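Local coordinates for protein extracellular sialidase/neuraminidase, putative (PDB 2XZJ) that probably acts as an exo-sialidase of the beta-propeller type that hydrolyses terminal KDN from glycoconjugates (KDNase), at residues 37-42 with 366-371; 53-58 with 69-74; 333-338 with 351-356. All blocks are in the same frame, centred on the assembly; numbering follows the deposited sequence.

Contact 1 of 3, residues 37-42 with 366-371. With KFN (2,6-anhydro-3-deoxy-D-glycero-D-galacto-non-2-enonic acid), chain E.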
loop_
_atom_site.group_PDB
_atom_site.type_symbol
_atom_site.label_atom_id
_atom_site.label_comp_id
_atom_site.label_asym_id
_atom_site.label_seq_id
_atom_site.Cartn_x
_atom_site.Cartn_y
_atom_site.Cartn_z
ATOM N N SER A 37 -13.514 -6.518 8.518
ATOM C CA SER A 37 -12.844 -6.421 7.233
ATOM C C SER A 37 -11.386 -6.041 7.411
ATOM O O SER A 37 -11.023 -5.381 8.386
ATOM C CB SER A 37 -13.547 -5.385 6.375
ATOM O OG SER A 37 -14.758 -5.920 5.832
ATOM N N PHE A 38 -10.563 -6.482 6.460
ATOM C CA PHE A 38 -9.211 -5.958 6.293
ATOM C C PHE A 38 -9.100 -5.249 4.952
ATOM O O PHE A 38 -9.480 -5.807 3.939
ATOM C CB PHE A 38 -8.180 -7.077 6.423
ATOM C CG PHE A 38 -8.159 -7.711 7.805
ATOM C CD1 PHE A 38 -7.461 -7.108 8.847
ATOM C CD2 PHE A 38 -8.877 -8.888 8.056
ATOM C CE1 PHE A 38 -7.458 -7.673 10.129
ATOM C CE2 PHE A 38 -8.884 -9.470 9.344
ATOM C CZ PHE A 38 -8.168 -8.852 10.378
ATOM N N ARG A 39 -8.605 -4.012 4.969
ATOM C CA ARG A 39 -8.401 -3.243 3.741
ATOM C C ARG A 39 -7.064 -2.483 3.804
ATOM O O ARG A 39 -6.366 -2.470 4.835
ATOM C CB ARG A 39 -9.539 -2.241 3.490
ATOM C CG ARG A 39 -10.892 -2.830 3.110
ATOM C CD ARG A 39 -11.724 -1.817 2.358
ATOM N NE ARG A 39 -10.959 -1.354 1.200
ATOM C CZ ARG A 39 -11.078 -0.173 0.621
ATOM N NH1 ARG A 39 -11.966 0.722 1.054
ATOM N NH2 ARG A 39 -10.288 0.114 -0.410
ATOM N N ILE A 40 -6.705 -1.874 2.677
ATOM C CA ILE A 40 -5.570 -0.949 2.634
ATOM C C ILE A 40 -4.241 -1.644 3.024
ATOM O O ILE A 40 -3.653 -1.360 4.092
ATOM C CB ILE A 40 -5.856 0.366 3.476
ATOM C CG1 ILE A 40 -7.315 0.841 3.363
ATOM C CG2 ILE A 40 -4.895 1.492 3.101
ATOM C CD1 ILE A 40 -7.851 1.051 1.927
ATOM N N PRO A 41 -3.765 -2.574 2.164
ATOM C CA PRO A 41 -2.520 -3.306 2.411
ATOM C C PRO A 41 -1.232 -2.499 2.202
ATOM O O PRO A 41 -1.195 -1.525 1.438
ATOM C CB PRO A 41 -2.581 -4.433 1.350
ATOM C CG PRO A 41 -3.376 -3.794 0.217
ATOM C CD PRO A 41 -4.468 -3.107 0.971
ATOM N N ALA A 42 -0.174 -2.924 2.881
ATOM C CA ALA A 42 1.168 -2.406 2.628
ATOM C C ALA A 42 2.159 -3.498 2.997
ATOM O O ALA A 42 2.015 -4.157 4.038
ATOM C CB ALA A 42 1.421 -1.176 3.455
ATOM N N SER A 366 -20.289 -5.782 3.469
ATOM C CA SER A 366 -19.536 -6.656 2.577
ATOM C C SER A 366 -18.119 -6.927 3.124
ATOM O O SER A 366 -17.306 -6.025 3.241
ATOM C CB SER A 366 -19.475 -6.061 1.169
ATOM O OG SER A 366 -20.643 -6.391 0.432
ATOM N N TYR A 367 -17.859 -8.184 3.468
ATOM C CA TYR A 367 -16.605 -8.583 4.070
ATOM C C TYR A 367 -15.457 -8.343 3.113
ATOM O O TYR A 367 -15.562 -8.643 1.927
ATOM C CB TYR A 367 -16.682 -10.053 4.512
ATOM C CG TYR A 367 -17.673 -10.230 5.638
ATOM C CD1 TYR A 367 -17.306 -9.944 6.957
ATOM C CD2 TYR A 367 -18.991 -10.615 5.383
ATOM C CE1 TYR A 367 -18.216 -10.067 8.002
ATOM C CE2 TYR A 367 -19.922 -10.752 6.436
ATOM C CZ TYR A 367 -19.523 -10.455 7.737
ATOM O OH TYR A 367 -20.402 -10.593 8.800
ATOM N N ARG A 368 -14.377 -7.765 3.627
ATOM C CA ARG A 368 -13.166 -7.547 2.827
ATOM C C ARG A 368 -11.986 -8.317 3.404
ATOM O O ARG A 368 -11.716 -8.249 4.607
ATOM C CB ARG A 368 -12.816 -6.076 2.777
ATOM C CG ARG A 368 -13.960 -5.140 2.425
ATOM C CD ARG A 368 -14.575 -5.499 1.067
ATOM N NE ARG A 368 -15.556 -4.512 0.620
ATOM C CZ ARG A 368 -15.245 -3.340 0.082
ATOM N NH1 ARG A 368 -13.968 -2.984 -0.061
ATOM N NH2 ARG A 368 -16.203 -2.518 -0.304
ATOM N N ALA A 369 -11.271 -9.004 2.514
ATOM C CA ALA A 369 -10.159 -9.888 2.858
ATOM C C ALA A 369 -8.928 -9.420 2.091
ATOM O O ALA A 369 -9.065 -8.663 1.132
ATOM C CB ALA A 369 -10.497 -11.307 2.453
ATOM N N ILE A 370 -7.733 -9.860 2.503
ATOM C CA ILE A 370 -6.511 -9.510 1.762
ATOM C C ILE A 370 -5.720 -10.752 1.341
ATOM O O ILE A 370 -5.374 -11.598 2.176
ATOM C CB ILE A 370 -5.619 -8.532 2.549
ATOM C CG1 ILE A 370 -6.375 -7.230 2.789
ATOM C CG2 ILE A 370 -4.289 -8.255 1.809
ATOM C CD1 ILE A 370 -5.604 -6.194 3.594
ATOM N N ILE A 371 -5.432 -10.821 0.046
ATOM C CA ILE A 371 -4.719 -11.937 -0.561
ATOM C C ILE A 371 -3.236 -11.671 -0.576
ATOM O O ILE A 371 -2.812 -10.553 -0.846
ATOM C CB ILE A 371 -5.192 -12.165 -2.039
ATOM C CG1 ILE A 371 -6.713 -12.284 -2.121
ATOM C CG2 ILE A 371 -4.457 -13.348 -2.693
ATOM C CD1 ILE A 371 -7.329 -13.135 -1.040
HETATM C C1 KFN E . -11.414 3.738 -1.499
HETATM C C3 KFN E . -10.260 3.939 0.727
HETATM C C4 KFN E . -9.535 4.762 1.816
HETATM C C5 KFN E . -9.871 6.273 1.678
HETATM C C6 KFN E . -9.771 6.712 0.195
HETATM C C7 KFN E . -10.168 8.192 -0.065
HETATM C C8 KFN E . -9.836 8.667 -1.490
HETATM C C9 KFN E . -10.487 10.010 -1.774
HETATM O O5 KFN E . -9.004 7.095 2.489
HETATM O O1B KFN E . -11.485 2.511 -1.304
HETATM O O1A KFN E . -11.817 4.347 -2.531
HETATM O O4 KFN E . -9.865 4.209 3.108
HETATM O O6 KFN E . -10.656 5.901 -0.653
HETATM C C2 KFN E . -10.745 4.559 -0.428
HETATM O O7 KFN E . -11.580 8.322 0.088
HETATM O O8 KFN E . -8.427 8.780 -1.678
HETATM O O9 KFN E . -9.905 11.031 -0.940
HETATM O O HOH W 1 -9.626 -5.818 1.425
#
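Ser37 meets the backbone of Arg368 with its hydroxyl: OG takes the N-H of Arg368 N at 2.9 Å over a bent path (145° at the hydrogen) and also lies beside Arg368 CB and CG. One residue on, Phe38 N donates to Arg368 O at 2.8 Å, coming from above the carbonyl plane. Direct bonding stops there, and a water bonded to Ala369 O lies unusually close to Phe38 O. The Phe38 ring leads off to Phe35 and Phe18, so it is CB of Phe38 that rests on Ile370 CD1, 3.9 Å away. Arg39 runs alongside Arg368, pointing the same way, with the two guanidinium planes 44° apart; Arg368 NH1 sits over one face of the Arg39 group, 3.6 Å from Arg39 NE. A bend at chi3 (56°) turns the Arg39 head so that NH1 and NH2 both donate to one carboxylate oxygen, O1B of the bound KFN, at 3.0 and 2.8 Å. Ile40 turns its back on 366-371 and touches the ligand with CD1. Pro41 closes the contact, its CB 4.2 Å from Ile370 CD1. The arrangement is a blade-to-blade junction of a beta-propeller carrying the Arg-Ile-Pro motif of sialidases, in which Arg39, with Arg245 and Arg302, matches the arginine triad that holds the sialic acid carboxylate.

Contact 2 of 3, residues 53-58 with 69-74. With NA (sodium ion), chain C.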
loop_
_atom_site.group_PDB
_atom_site.type_symbol
_atom_site.label_atom_id
_atom_site.label_comp_id
_atom_site.label_asym_id
_atom_site.label_seq_id
_atom_site.Cartn_x
_atom_site.Cartn_y
_atom_site.Cartn_z
ATOM N N ALA A 53 3.738 -7.461 6.679
ATOM C CA ALA A 53 2.547 -7.131 5.915
ATOM C C ALA A 53 1.587 -6.361 6.819
ATOM O O ALA A 53 1.231 -6.850 7.901
ATOM C CB ALA A 53 1.903 -8.396 5.392
ATOM N N PHE A 54 1.203 -5.159 6.392
ATOM C CA PHE A 54 0.363 -4.268 7.190
ATOM C C PHE A 54 -1.004 -4.098 6.548
ATOM O O PHE A 54 -1.163 -4.258 5.327
ATOM C CB PHE A 54 0.980 -2.881 7.341
ATOM C CG PHE A 54 2.378 -2.875 7.862
ATOM C CD1 PHE A 54 3.462 -3.034 6.994
ATOM C CD2 PHE A 54 2.627 -2.677 9.214
ATOM C CE1 PHE A 54 4.789 -3.004 7.475
ATOM C CE2 PHE A 54 3.940 -2.661 9.701
ATOM C CZ PHE A 54 5.020 -2.824 8.838
ATOM N N ALA A 55 -2.000 -3.783 7.370
ATOM C CA ALA A 55 -3.331 -3.535 6.840
ATOM C C ALA A 55 -4.185 -2.782 7.841
ATOM O O ALA A 55 -3.850 -2.664 9.021
ATOM C CB ALA A 55 -4.004 -4.828 6.422
ATOM N N GLU A 56 -5.264 -2.210 7.341
ATOM C CA GLU A 56 -6.248 -1.620 8.214
ATOM C C GLU A 56 -7.198 -2.727 8.706
ATOM O O GLU A 56 -7.812 -3.430 7.899
ATOM C CB GLU A 56 -7.017 -0.546 7.461
ATOM C CG GLU A 56 -6.374 0.826 7.488
ATOM C CD GLU A 56 -7.169 1.841 6.697
ATOM O OE1 GLU A 56 -8.421 1.728 6.664
ATOM O OE2 GLU A 56 -6.556 2.757 6.125
ATOM N N GLY A 57 -7.279 -2.899 10.027
ATOM C CA GLY A 57 -8.257 -3.798 10.610
ATOM C C GLY A 57 -9.499 -2.974 10.911
ATOM O O GLY A 57 -9.510 -2.185 11.858
ATOM N N ARG A 58 -10.526 -3.154 10.093
ATOM C CA ARG A 58 -11.756 -2.351 10.192
ATOM C C ARG A 58 -12.746 -3.117 11.045
ATOM O O ARG A 58 -13.253 -4.184 10.646
ATOM C CB ARG A 58 -12.298 -2.019 8.804
ATOM C CG ARG A 58 -11.239 -1.309 7.940
ATOM C CD ARG A 58 -11.813 -0.703 6.660
ATOM N NE ARG A 58 -10.883 0.301 6.127
ATOM C CZ ARG A 58 -11.137 1.097 5.099
ATOM N NH1 ARG A 58 -12.299 1.005 4.458
ATOM N NH2 ARG A 58 -10.217 1.989 4.718
ATOM N N ASN A 69 -8.097 -0.193 13.378
ATOM C CA ASN A 69 -6.768 -0.393 13.948
ATOM C C ASN A 69 -5.751 -0.753 12.891
ATOM O O ASN A 69 -6.090 -1.419 11.900
ATOM C CB ASN A 69 -6.806 -1.513 14.993
ATOM C CG ASN A 69 -7.790 -1.224 16.104
ATOM O OD1 ASN A 69 -8.209 -0.079 16.298
ATOM N ND2 ASN A 69 -8.136 -2.252 16.874
ATOM N N LEU A 70 -4.506 -0.333 13.120
ATOM C CA LEU A 70 -3.429 -0.722 12.234
ATOM C C LEU A 70 -2.836 -2.064 12.640
ATOM O O LEU A 70 -2.157 -2.169 13.667
ATOM C CB LEU A 70 -2.351 0.363 12.108
ATOM C CG LEU A 70 -1.902 0.086 10.670
ATOM C CD1 LEU A 70 -2.185 1.229 9.706
ATOM C CD2 LEU A 70 -0.549 -0.545 10.455
ATOM N N VAL A 71 -3.082 -3.069 11.805
ATOM C CA VAL A 71 -2.640 -4.443 12.085
ATOM C C VAL A 71 -1.505 -4.904 11.185
ATOM O O VAL A 71 -1.174 -4.241 10.187
ATOM C CB VAL A 71 -3.844 -5.446 12.107
ATOM C CG1 VAL A 71 -4.805 -5.049 13.228
ATOM C CG2 VAL A 71 -4.594 -5.509 10.758
ATOM N N TYR A 72 -0.872 -6.004 11.578
ATOM C CA TYR A 72 0.180 -6.582 10.762
ATOM C C TYR A 72 0.452 -8.036 11.069
ATOM O O TYR A 72 0.011 -8.575 12.103
ATOM C CB TYR A 72 1.462 -5.768 10.879
ATOM C CG TYR A 72 2.233 -5.950 12.162
ATOM C CD1 TYR A 72 1.768 -5.412 13.357
ATOM C CD2 TYR A 72 3.461 -6.618 12.171
ATOM C CE1 TYR A 72 2.487 -5.550 14.532
ATOM C CE2 TYR A 72 4.191 -6.756 13.350
ATOM C CZ TYR A 72 3.694 -6.222 14.523
ATOM O OH TYR A 72 4.400 -6.349 15.691
ATOM N N LYS A 73 1.207 -8.651 10.165
ATOM C CA LYS A 73 1.701 -10.000 10.329
ATOM C C LYS A 73 3.139 -9.997 9.831
ATOM O O LYS A 73 3.478 -9.285 8.880
ATOM C CB LYS A 73 0.886 -10.995 9.507
ATOM C CG LYS A 73 -0.538 -11.268 9.972
ATOM C CD LYS A 73 -1.044 -12.594 9.384
ATOM C CE LYS A 73 -2.450 -12.904 9.822
ATOM N NZ LYS A 73 -2.961 -14.197 9.214
ATOM N N ARG A 74 3.986 -10.787 10.472
ATOM C CA ARG A 74 5.344 -11.009 9.968
ATOM C C ARG A 74 5.527 -12.462 9.539
ATOM O O ARG A 74 4.810 -13.343 10.017
ATOM C CB ARG A 74 6.379 -10.711 11.046
ATOM C CG ARG A 74 6.089 -9.515 11.936
ATOM C CD ARG A 74 7.304 -9.267 12.832
ATOM N NE ARG A 74 7.637 -10.431 13.662
ATOM C CZ ARG A 74 8.787 -10.595 14.319
ATOM N NH1 ARG A 74 9.733 -9.660 14.270
ATOM N NH2 ARG A 74 8.985 -11.690 15.057
HETATM NA NA NA C . -9.386 1.203 18.015
HETATM O O HOH W 2 -8.794 2.715 16.299
#
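The Phe54 and Tyr72 side chains lie side by side, pointing the same way, but their rings do not stack: what Phe54 CD2 touches is Tyr72 CB, 3.7 Å away, and Leu70 CD2, 4.0 Å away, both oblique to its ring. Tyr72 carries CG between its own backbone N and carbonyl carbon (chi1 75°), which swings the ring away from 53-58 and sends its OH to Gly162 O. Pro105, Pro107 and Leu117 of the next blade pack on Phe54. The third flat group, the Arg58 guanidinium, has the Glu56 carboxylate at its edge and in its plane. NE and NH2 of Arg58 grip the same oxygen, Glu56 OE1, at 2.9 and 2.7 Å from one face of the carboxylate, a side-on salt bridge; Glu56 OE2 accepts from Asn104 N. Arg58 NH1 pairs with Asp64, and NH2 also donates to O4 of the bound KFN, so the head is fixed from several directions.

Three reciprocal backbone pairs, Ala53 with Lys73, Ala55 with Val71 and Gly57 with Asn69, zip the strands; Gly57 N to Asn69 O, at 2.7 Å, is the shortest of their bonds. On the face of Ala55 and Val71, Val71 CG2 reaches back to within 3.4 Å of Ala55 O. The Asn69 side chain borders a sodium ion bound by Asp67, Gly96 O, Gly98 O and a water. This is an antiparallel hairpin inside one propeller blade, whose Glu56 and Arg58 end forms part of the ligand pocket.

Contact 3 of 3, residues 333-338 with 351-356. With KFN (2,6-anhydro-3-deoxy-D-glycero-D-galacto-non-2-enonic acid), chain E.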
loop_
_atom_site.group_PDB
_atom_site.type_symbol
_atom_site.label_atom_id
_atom_site.label_comp_id
_atom_site.label_asym_id
_atom_site.label_seq_id
_atom_site.Cartn_x
_atom_site.Cartn_y
_atom_site.Cartn_z
ATOM N N GLY A 333 -13.439 -14.415 -1.750
ATOM C CA GLY A 333 -14.240 -13.350 -2.335
ATOM C C GLY A 333 -13.749 -12.950 -3.715
ATOM O O GLY A 333 -13.000 -13.686 -4.362
ATOM N N HIS A 334 -14.181 -11.786 -4.172
ATOM C CA HIS A 334 -13.827 -11.305 -5.505
ATOM C C HIS A 334 -12.593 -10.405 -5.440
ATOM O O HIS A 334 -12.671 -9.293 -4.951
ATOM C CB HIS A 334 -15.009 -10.556 -6.137
ATOM C CG HIS A 334 -16.262 -11.373 -6.218
ATOM N ND1 HIS A 334 -16.476 -12.314 -7.205
ATOM C CD2 HIS A 334 -17.361 -11.400 -5.427
ATOM C CE1 HIS A 334 -17.653 -12.884 -7.018
ATOM N NE2 HIS A 334 -18.214 -12.342 -5.951
ATOM N N GLU A 335 -11.461 -10.899 -5.944
ATOM C CA GLU A 335 -10.192 -10.179 -5.851
ATOM C C GLU A 335 -10.162 -8.880 -6.647
ATOM O O GLU A 335 -10.644 -8.802 -7.793
ATOM C CB GLU A 335 -9.024 -11.061 -6.276
ATOM C CG GLU A 335 -7.634 -10.401 -6.069
ATOM C CD GLU A 335 -6.481 -11.325 -6.442
ATOM O OE1 GLU A 335 -6.716 -12.278 -7.232
ATOM O OE2 GLU A 335 -5.340 -11.103 -5.973
ATOM N N GLY A 336 -9.573 -7.867 -6.033
ATOM C CA GLY A 336 -9.388 -6.586 -6.690
ATOM C C GLY A 336 -9.640 -5.387 -5.797
ATOM O O GLY A 336 -10.585 -5.358 -5.007
ATOM N N GLY A 337 -8.776 -4.393 -5.950
ATOM C CA GLY A 337 -8.796 -3.157 -5.171
ATOM C C GLY A 337 -7.349 -2.718 -4.958
ATOM O O GLY A 337 -6.491 -2.928 -5.819
ATOM N N TYR A 338 -7.087 -2.141 -3.792
ATOM C CA TYR A 338 -5.746 -1.696 -3.364
ATOM C C TYR A 338 -4.743 -2.835 -3.351
ATOM O O TYR A 338 -5.116 -3.998 -3.139
ATOM C CB TYR A 338 -5.822 -1.104 -1.943
ATOM C CG TYR A 338 -6.447 0.274 -1.849
ATOM C CD1 TYR A 338 -7.605 0.597 -2.563
ATOM C CD2 TYR A 338 -5.880 1.255 -1.032
ATOM C CE1 TYR A 338 -8.177 1.878 -2.473
ATOM C CE2 TYR A 338 -6.441 2.524 -0.935
ATOM C CZ TYR A 338 -7.595 2.820 -1.655
ATOM O OH TYR A 338 -8.144 4.074 -1.545
ATOM N N ALA A 351 2.937 -9.759 -3.462
ATOM C CA ALA A 351 1.910 -8.746 -3.549
ATOM C C ALA A 351 0.735 -9.034 -2.620
ATOM O O ALA A 351 0.277 -10.186 -2.521
ATOM C CB ALA A 351 1.427 -8.599 -4.988
ATOM N N LEU A 352 0.288 -7.991 -1.923
ATOM C CA LEU A 352 -0.962 -8.002 -1.180
ATOM C C LEU A 352 -2.037 -7.344 -2.049
ATOM O O LEU A 352 -1.781 -6.284 -2.626
ATOM C CB LEU A 352 -0.836 -7.223 0.140
ATOM C CG LEU A 352 0.092 -7.760 1.239
ATOM C CD1 LEU A 352 0.196 -6.715 2.375
ATOM C CD2 LEU A 352 -0.356 -9.121 1.777
ATOM N N VAL A 353 -3.228 -7.944 -2.090
ATOM C CA VAL A 353 -4.335 -7.451 -2.932
ATOM C C VAL A 353 -5.640 -7.573 -2.163
ATOM O O VAL A 353 -5.948 -8.635 -1.604
ATOM C CB VAL A 353 -4.462 -8.249 -4.270
ATOM C CG1 VAL A 353 -5.533 -7.629 -5.196
ATOM C CG2 VAL A 353 -3.112 -8.352 -4.985
ATOM N N GLU A 354 -6.428 -6.495 -2.149
ATOM C CA GLU A 354 -7.742 -6.561 -1.532
ATOM C C GLU A 354 -8.681 -7.554 -2.247
ATOM O O GLU A 354 -8.575 -7.801 -3.451
ATOM C CB GLU A 354 -8.411 -5.192 -1.453
ATOM C CG GLU A 354 -7.631 -4.146 -0.709
ATOM C CD GLU A 354 -8.363 -2.843 -0.648
ATOM O OE1 GLU A 354 -8.967 -2.439 -1.678
ATOM O OE2 GLU A 354 -8.314 -2.194 0.417
ATOM N N SER A 355 -9.621 -8.095 -1.487
ATOM C CA SER A 355 -10.661 -8.939 -2.056
ATOM C C SER A 355 -11.974 -8.639 -1.342
ATOM O O SER A 355 -11.979 -8.292 -0.148
ATOM C CB SER A 355 -10.277 -10.426 -1.930
ATOM O OG SER A 355 -11.144 -11.215 -2.725
ATOM N N ASP A 356 -13.081 -8.782 -2.074
ATOM C CA ASP A 356 -14.391 -8.367 -1.598
ATOM C C ASP A 356 -15.431 -9.485 -1.815
ATOM O O ASP A 356 -15.719 -9.894 -2.956
ATOM C CB ASP A 356 -14.782 -7.073 -2.323
ATOM C CG ASP A 356 -16.132 -6.514 -1.882
ATOM O OD1 ASP A 356 -16.774 -7.071 -0.975
ATOM O OD2 ASP A 356 -16.542 -5.487 -2.455
HETATM C C1 KFN E . -11.414 3.738 -1.499
HETATM C C3 KFN E . -10.260 3.939 0.727
HETATM C C4 KFN E . -9.535 4.762 1.816
HETATM C C5 KFN E . -9.871 6.273 1.678
HETATM C C6 KFN E . -9.771 6.712 0.195
HETATM C C7 KFN E . -10.168 8.192 -0.065
HETATM C C8 KFN E . -9.836 8.667 -1.490
HETATM C C9 KFN E . -10.487 10.010 -1.774
HETATM O O5 KFN E . -9.004 7.095 2.489
HETATM O O1B KFN E . -11.485 2.511 -1.304
HETATM O O1A KFN E . -11.817 4.347 -2.531
HETATM O O4 KFN E . -9.865 4.209 3.108
HETATM O O6 KFN E . -10.656 5.901 -0.653
HETATM C C2 KFN E . -10.745 4.559 -0.428
HETATM O O7 KFN E . -11.580 8.322 0.088
HETATM O O8 KFN E . -8.427 8.780 -1.678
HETATM O O9 KFN E . -9.905 11.031 -0.940
#
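Glu354 OE2, on a side chain pressed against Tyr338, is gripped by Arg39 NE in a salt bridge and by Ile40 N, while OE1 of the same carboxylate takes the backbone N-H of Tyr338 N at 2.8 Å. That last donor stands well above the carboxylate plane, 56° out of it. With CG anti to its carbonyl carbon (chi1 -58°) and the chain extended beyond it, the Glu354 side chain runs beside Tyr338, pointing the same way, its carboxylate plane 32° from the ring and Glu354 CD 3.3 Å from Tyr338 CB. In return Glu354 N donates to Tyr338 O at 3.0 Å.

Toward the other end, Gly336 N bonds to Glu354 O, and His334 and Asp356 exchange a reciprocal pair, with His334 N to Asp356 O at 2.7 Å. Asp356 O also lies near the plane of the His334 ring, at its edge, 3.3 Å from CD2 of His334. Glu335 crosses Val353 at about a right angle, laying CG on Val353 CG1 (3.6 Å) before its carboxylate reaches Arg373. The chain turns a corner at Gly337, and the glycines there and at 333 and 336 adopt backbone angles that call for glycine.

Past this corner the Tyr338 ring extends to the bound KFN, with CE1 3.6 Å from its O1B, and its OH is hydrogen-bonded to Glu229, consistent with the tyrosine-glutamate pair of sialidases. Glu354 is thus a second-shell residue. By bonding the backbone of Tyr338 and pairing with Arg39, it ties together the placement of two ligand-contacting side chains; the charge of Arg39 would probably favour the ionised form of Glu354.

In the fold
Contact 1 lies between the other two, its centre about 9 Å from that of contact 2 and about 7 Å from that of contact 3, whereas the centres of contacts 2 and 3 are about 15 Å apart. Strand 37-45 extends the sheet of contact 2, with Arg39 O 2.7 Å from Glu56 N, a probable hydrogen bond; strand 368-375 extends that of contact 3, with Ala369 O 2.7 Å from Ser355 N, likewise probable. Contact 1 therefore joins two neighbouring blades, and Leu352 packs from contact 3 onto Ala53 of contact 2. All three converge on KFN, supplying Arg39, Arg58 and Tyr338 to one pocket, with Arg39 in cation-pi contact with Tyr338.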